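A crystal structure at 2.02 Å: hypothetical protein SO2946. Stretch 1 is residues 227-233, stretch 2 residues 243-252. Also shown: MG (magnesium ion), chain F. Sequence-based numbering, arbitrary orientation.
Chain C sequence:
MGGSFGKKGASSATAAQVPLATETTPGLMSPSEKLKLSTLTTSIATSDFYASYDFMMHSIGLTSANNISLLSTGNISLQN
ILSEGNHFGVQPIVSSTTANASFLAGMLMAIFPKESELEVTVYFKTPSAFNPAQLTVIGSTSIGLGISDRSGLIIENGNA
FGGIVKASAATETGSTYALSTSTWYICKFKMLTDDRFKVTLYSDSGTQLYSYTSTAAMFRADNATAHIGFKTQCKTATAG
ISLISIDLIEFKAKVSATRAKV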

ATOM      1  N   HIS C 227     -17.677  -5.474  -8.613  1.00 18.09           N
ATOM      2  CA  HIS C 227     -16.395  -5.969  -8.125  1.00 18.47           C
ATOM      3  C   HIS C 227     -16.521  -7.475  -7.936  1.00 18.35           C
ATOM      4  O   HIS C 227     -17.638  -7.999  -7.901  1.00 18.32           O
ATOM      5  CB  HIS C 227     -16.035  -5.320  -6.786  1.00 18.79           C
ATOM      6  CG  HIS C 227     -14.998  -4.243  -6.877  1.00 19.37           C
ATOM      7  ND1 HIS C 227     -15.048  -3.229  -7.812  1.00 19.99           N
ATOM      8  CD2 HIS C 227     -13.899  -4.002  -6.122  1.00 19.21           C
ATOM      9  CE1 HIS C 227     -14.019  -2.418  -7.636  1.00 19.01           C
ATOM     10  NE2 HIS C 227     -13.305  -2.866  -6.620  1.00 19.10           N
ATOM     11  N   ILE C 228     -15.388  -8.161  -7.822  1.00 17.93           N
ATOM     12  CA  ILE C 228     -15.369  -9.593  -7.501  1.00 17.83           C
ATOM     13  C   ILE C 228     -14.557  -9.843  -6.219  1.00 18.06           C
ATOM     14  O   ILE C 228     -13.458  -9.315  -6.062  1.00 18.36           O
ATOM     15  CB  ILE C 228     -14.908 -10.479  -8.728  1.00 18.10           C
ATOM     16  CG1 ILE C 228     -15.016 -11.981  -8.410  1.00 18.29           C
ATOM     17  CG2 ILE C 228     -13.508 -10.062  -9.272  1.00 17.21           C
ATOM     18  CD1 ILE C 228     -15.102 -12.876  -9.652  1.00 17.33           C
ATOM     19  N   GLY C 229     -15.128 -10.605  -5.285  1.00 17.61           N
ATOM     20  CA  GLY C 229     -14.471 -10.865  -4.010  1.00 17.55           C
ATOM     21  C   GLY C 229     -15.440 -11.220  -2.893  1.00 17.50           C
ATOM     22  O   GLY C 229     -16.241 -12.144  -3.026  1.00 17.67           O
ATOM     23  N   PHE C 230     -15.365 -10.470  -1.797  1.00 17.29           N
ATOM     24  CA  PHE C 230     -16.213 -10.676  -0.623  1.00 16.86           C
ATOM     25  C   PHE C 230     -17.030  -9.422  -0.364  1.00 17.00           C
ATOM     26  O   PHE C 230     -16.486  -8.314  -0.341  1.00 16.82           O
ATOM     27  CB  PHE C 230     -15.336 -10.999   0.601  1.00 16.80           C
ATOM     28  CG  PHE C 230     -16.048 -10.889   1.935  1.00 16.71           C
ATOM     29  CD1 PHE C 230     -16.762 -11.963   2.452  1.00 16.95           C
ATOM     30  CD2 PHE C 230     -15.979  -9.710   2.684  1.00 17.85           C
ATOM     31  CE1 PHE C 230     -17.409 -11.867   3.693  1.00 16.88           C
ATOM     32  CE2 PHE C 230     -16.626  -9.608   3.938  1.00 18.36           C
ATOM     33  CZ  PHE C 230     -17.337 -10.694   4.435  1.00 16.15           C
ATOM     34  N   LYS C 231     -18.335  -9.594  -0.175  1.00 16.50           N
ATOM     35  CA  LYS C 231     -19.193  -8.485   0.205  1.00 16.41           C
ATOM     36  C   LYS C 231     -20.200  -8.947   1.249  1.00 16.62           C
ATOM     37  O   LYS C 231     -20.881  -9.950   1.052  1.00 16.88           O
ATOM     38  CB  LYS C 231     -19.925  -7.915  -1.017  1.00 16.24           C
ATOM     39  CG  LYS C 231     -20.702  -6.629  -0.735  1.00 16.68           C
ATOM     40  CD  LYS C 231     -21.477  -6.167  -1.956  1.00 15.88           C
ATOM     41  CE  LYS C 231     -22.255  -4.910  -1.641  1.00 16.67           C
ATOM     42  NZ  LYS C 231     -23.295  -4.602  -2.656  1.00 17.19           N
ATOM     43  N   THR C 232     -20.295  -8.214   2.350  1.00 16.89           N
ATOM     44  CA  THR C 232     -21.310  -8.497   3.359  1.00 17.16           C
ATOM     45  C   THR C 232     -22.135  -7.236   3.572  1.00 17.74           C
ATOM     46  O   THR C 232     -21.604  -6.127   3.534  1.00 17.85           O
ATOM     47  CB  THR C 232     -20.698  -9.060   4.669  1.00 17.00           C
ATOM     48  OG1 THR C 232     -21.712  -9.715   5.439  1.00 15.98           O
ATOM     49  CG2 THR C 232     -20.018  -7.969   5.507  1.00 16.79           C
ATOM     50  N   GLN C 233     -23.434  -7.423   3.781  1.00 18.07           N
ATOM     51  CA  GLN C 233     -24.407  -6.345   3.653  1.00 18.85           C
ATOM     52  C   GLN C 233     -25.598  -6.539   4.584  1.00 19.28           C
ATOM     53  O   GLN C 233     -26.001  -7.675   4.872  1.00 18.85           O
ATOM     54  CB  GLN C 233     -24.928  -6.310   2.216  1.00 19.27           C
ATOM     55  CG  GLN C 233     -25.738  -5.069   1.847  1.00 19.33           C
ATOM     56  CD  GLN C 233     -25.950  -4.962   0.359  1.00 20.49           C
ATOM     57  OE1 GLN C 233     -26.173  -5.968  -0.311  1.00 23.16           O
ATOM     58  NE2 GLN C 233     -25.864  -3.750  -0.173  1.00 20.26           N
ATOM     59  N   LEU C 243     -22.656  -8.703  10.844  1.00 17.23           N
ATOM     60  CA  LEU C 243     -22.523  -9.305   9.515  1.00 16.58           C
ATOM     61  C   LEU C 243     -21.374 -10.308   9.563  1.00 16.38           C
ATOM     62  O   LEU C 243     -20.904 -10.657  10.647  1.00 16.26           O
ATOM     63  CB  LEU C 243     -22.307  -8.218   8.443  1.00 16.24           C
ATOM     64  CG  LEU C 243     -23.378  -7.105   8.400  1.00 15.33           C
ATOM     65  CD1 LEU C 243     -23.155  -6.161   7.227  1.00 13.56           C
ATOM     66  CD2 LEU C 243     -24.799  -7.670   8.368  1.00 15.89           C
ATOM     67  N   ILE C 244     -20.909 -10.771   8.411  1.00 16.49           N
ATOM     68  CA  ILE C 244     -19.857 -11.780   8.400  1.00 17.08           C
ATOM     69  C   ILE C 244     -18.464 -11.131   8.582  1.00 17.11           C
ATOM     70  O   ILE C 244     -18.146 -10.144   7.929  1.00 18.07           O
ATOM     71  CB  ILE C 244     -20.009 -12.719   7.158  1.00 17.09           C
ATOM     72  CG1 ILE C 244     -21.208 -13.670   7.397  1.00 17.12           C
ATOM     73  CG2 ILE C 244     -18.713 -13.478   6.853  1.00 17.20           C
ATOM     74  CD1 ILE C 244     -21.533 -14.651   6.264  1.00 17.49           C
ATOM     75  N   SER C 245     -17.669 -11.670   9.506  1.00 17.12           N
ATOM     76  CA  SER C 245     -16.310 -11.180   9.764  1.00 16.62           C
ATOM     77  C   SER C 245     -15.338 -11.747   8.744  1.00 16.60           C
ATOM     78  O   SER C 245     -15.531 -12.853   8.261  1.00 17.04           O
ATOM     79  CB  SER C 245     -15.854 -11.567  11.173  1.00 16.53           C
ATOM     80  OG  SER C 245     -16.765 -11.094  12.151  1.00 16.66           O
ATOM     81  N   ILE C 246     -14.290 -10.995   8.417  1.00 16.44           N
ATOM     82  CA  ILE C 246     -13.282 -11.478   7.456  1.00 16.13           C
ATOM     83  C   ILE C 246     -11.861 -11.479   8.042  1.00 15.89           C
ATOM     84  O   ILE C 246     -11.410 -10.491   8.643  1.00 14.63           O
ATOM     85  CB  ILE C 246     -13.367 -10.763   6.068  1.00 16.16           C
ATOM     86  CG1 ILE C 246     -12.366 -11.378   5.062  1.00 16.17           C
ATOM     87  CG2 ILE C 246     -13.238  -9.230   6.217  1.00 16.63           C
ATOM     88  CD1 ILE C 246     -12.688 -11.103   3.596  1.00 16.72           C
ATOM     89  N   ASP C 247     -11.200 -12.624   7.872  1.00 15.35           N
ATOM     90  CA  ASP C 247      -9.827 -12.854   8.301  1.00 15.34           C
ATOM     91  C   ASP C 247      -8.877 -12.594   7.122  1.00 15.46           C
ATOM     92  O   ASP C 247      -7.885 -11.896   7.255  1.00 14.78           O
ATOM     93  CB  ASP C 247      -9.701 -14.316   8.778  1.00 15.31           C
ATOM     94  CG  ASP C 247      -8.267 -14.735   9.107  1.00 16.51           C
ATOM     95  OD1 ASP C 247      -7.447 -13.879   9.465  1.00 16.17           O
ATOM     96  OD2 ASP C 247      -7.957 -15.948   9.032  1.00 17.10           O
ATOM     97  N   LEU C 248      -9.214 -13.129   5.956  1.00 15.28           N
ATOM     98  CA  LEU C 248      -8.241 -13.261   4.886  1.00 16.00           C
ATOM     99  C   LEU C 248      -8.936 -13.437   3.544  1.00 16.22           C
ATOM    100  O   LEU C 248      -9.921 -14.174   3.440  1.00 15.84           O
ATOM    101  CB  LEU C 248      -7.336 -14.473   5.184  1.00 15.62           C
ATOM    102  CG  LEU C 248      -6.289 -15.021   4.208  1.00 16.38           C
ATOM    103  CD1 LEU C 248      -5.301 -13.949   3.804  1.00 16.56           C
ATOM    104  CD2 LEU C 248      -5.559 -16.195   4.844  1.00 15.94           C
ATOM    105  N   ILE C 249      -8.417 -12.754   2.528  1.00 16.29           N
ATOM    106  CA  ILE C 249      -8.858 -12.947   1.152  1.00 16.84           C
ATOM    107  C   ILE C 249      -7.624 -13.117   0.267  1.00 17.00           C
ATOM    108  O   ILE C 249      -6.591 -12.508   0.529  1.00 17.23           O
ATOM    109  CB  ILE C 249      -9.791 -11.781   0.666  1.00 16.72           C
ATOM    110  CG1 ILE C 249     -10.457 -12.125  -0.677  1.00 17.38           C
ATOM    111  CG2 ILE C 249      -9.055 -10.424   0.648  1.00 17.03           C
ATOM    112  CD1 ILE C 249     -11.637 -11.218  -1.045  1.00 16.76           C
ATOM    113  N   GLU C 250      -7.730 -13.962  -0.755  1.00 17.47           N
ATOM    114  CA  GLU C 250      -6.638 -14.206  -1.702  1.00 18.36           C
ATOM    115  C   GLU C 250      -7.177 -14.209  -3.134  1.00 18.04           C
ATOM    116  O   GLU C 250      -8.218 -14.802  -3.398  1.00 17.97           O
ATOM    117  CB  GLU C 250      -5.955 -15.540  -1.378  1.00 18.12           C
ATOM    118  CG  GLU C 250      -4.930 -15.997  -2.407  1.00 20.34           C
ATOM    119  CD  GLU C 250      -4.518 -17.460  -2.220  1.00 21.08           C
ATOM    120  OE1 GLU C 250      -3.441 -17.714  -1.636  1.00 22.98           O
ATOM    121  OE2 GLU C 250      -5.280 -18.354  -2.649  1.00 25.82           O
ATOM    122  N   PHE C 251      -6.464 -13.535  -4.039  1.00 18.10           N
ATOM    123  CA  PHE C 251      -6.762 -13.525  -5.479  1.00 18.14           C
ATOM    124  C   PHE C 251      -5.600 -14.150  -6.253  1.00 18.45           C
ATOM    125  O   PHE C 251      -4.446 -13.745  -6.066  1.00 17.64           O
ATOM    126  CB  PHE C 251      -6.950 -12.089  -5.991  1.00 18.07           C
ATOM    127  CG  PHE C 251      -8.219 -11.430  -5.528  1.00 17.65           C
ATOM    128  CD1 PHE C 251      -9.320 -11.361  -6.365  1.00 19.12           C
ATOM    129  CD2 PHE C 251      -8.306 -10.866  -4.261  1.00 18.60           C
ATOM    130  CE1 PHE C 251     -10.504 -10.743  -5.942  1.00 19.24           C
ATOM    131  CE2 PHE C 251      -9.485 -10.251  -3.818  1.00 18.08           C
ATOM    132  CZ  PHE C 251     -10.583 -10.196  -4.660  1.00 18.85           C
ATOM    133  N   LYS C 252      -5.897 -15.113  -7.122  1.00 18.69           N
ATOM    134  CA  LYS C 252      -4.896 -15.614  -8.083  1.00 19.96           C
ATOM    135  C   LYS C 252      -5.457 -15.925  -9.466  1.00 19.80           C
ATOM    136  O   LYS C 252      -6.517 -16.539  -9.594  1.00 19.74           O
ATOM    137  CB  LYS C 252      -4.093 -16.807  -7.545  1.00 19.95           C
ATOM    138  CG  LYS C 252      -4.870 -17.849  -6.810  1.00 21.07           C
ATOM    139  CD  LYS C 252      -3.910 -18.896  -6.211  1.00 21.96           C
ATOM    140  CE  LYS C 252      -4.691 -19.993  -5.513  1.00 25.83           C
ATOM    141  NZ  LYS C 252      -3.832 -21.132  -5.040  1.00 27.60           N
TER
HETATM  142 MG    MG F 701      -6.475 -12.038   8.881  1.00 15.28          MG

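The two stretches run almost exactly antiparallel, 173° apart, yet they are joined mainly by side chains: a single hydrogen bond crosses between them, and the facing CA atoms of Phe-230 and Ile-249 lie 7.9 Å apart. The contact buries 447 Å², both sides summed.

Phe-230 is the centerpiece. Its CB points toward the other stretch, and chi1 near 165° (t) with chi2 near 86° lays the ring against Ile-246 and Ile-244. Ile-246, with chi1 t and chi2 t, extends so that CD1 sits over one face of the ring, 4.0 Å from its centroid, a CH-pi contact. At the ring edge, Phe-230 CZ comes within 3.6 Å of Ile-244 O, while Phe-230 CE1 packs 3.8 Å from Ile-244 CG2. Ile-249, also t,t, packs at the base of the side chain, its CD1 4.1 Å from Phe-230 CB. Extended isoleucines thus deliver terminal methyls across a gap that the backbones leave open.

The chain turns a corner at Gly-229, whose phi/psi of 156/-125 would jam a CB against the preceding carbonyl and so calls for glycine by itself. A CB there would also crowd Phe-251 CZ, at 3.3 Å. Without one, Phe-251, chi1 m, brings CZ to 4.0 Å from Gly-229 CA, and the ring edge, at CE1, meets Ile-228 O at 3.3 Å.

At the other end the backbones draw closer, with the CA atoms of Thr-232 and Ile-244 6.2 Å apart. Here a short polar side chain suffices: Thr-232, chi1 -161° (t), places OG1 to accept from Ile-244 N at 3.3 Å, long but nearly straight at 169°. Leu-243, m,t, covers this end, its CB 3.4 Å from Thr-232 OG1 and its CD1 3.6 Å from Gln-233 C. The side chain of Gln-233 starts away from the contact, leaving its backbone to meet that methyl.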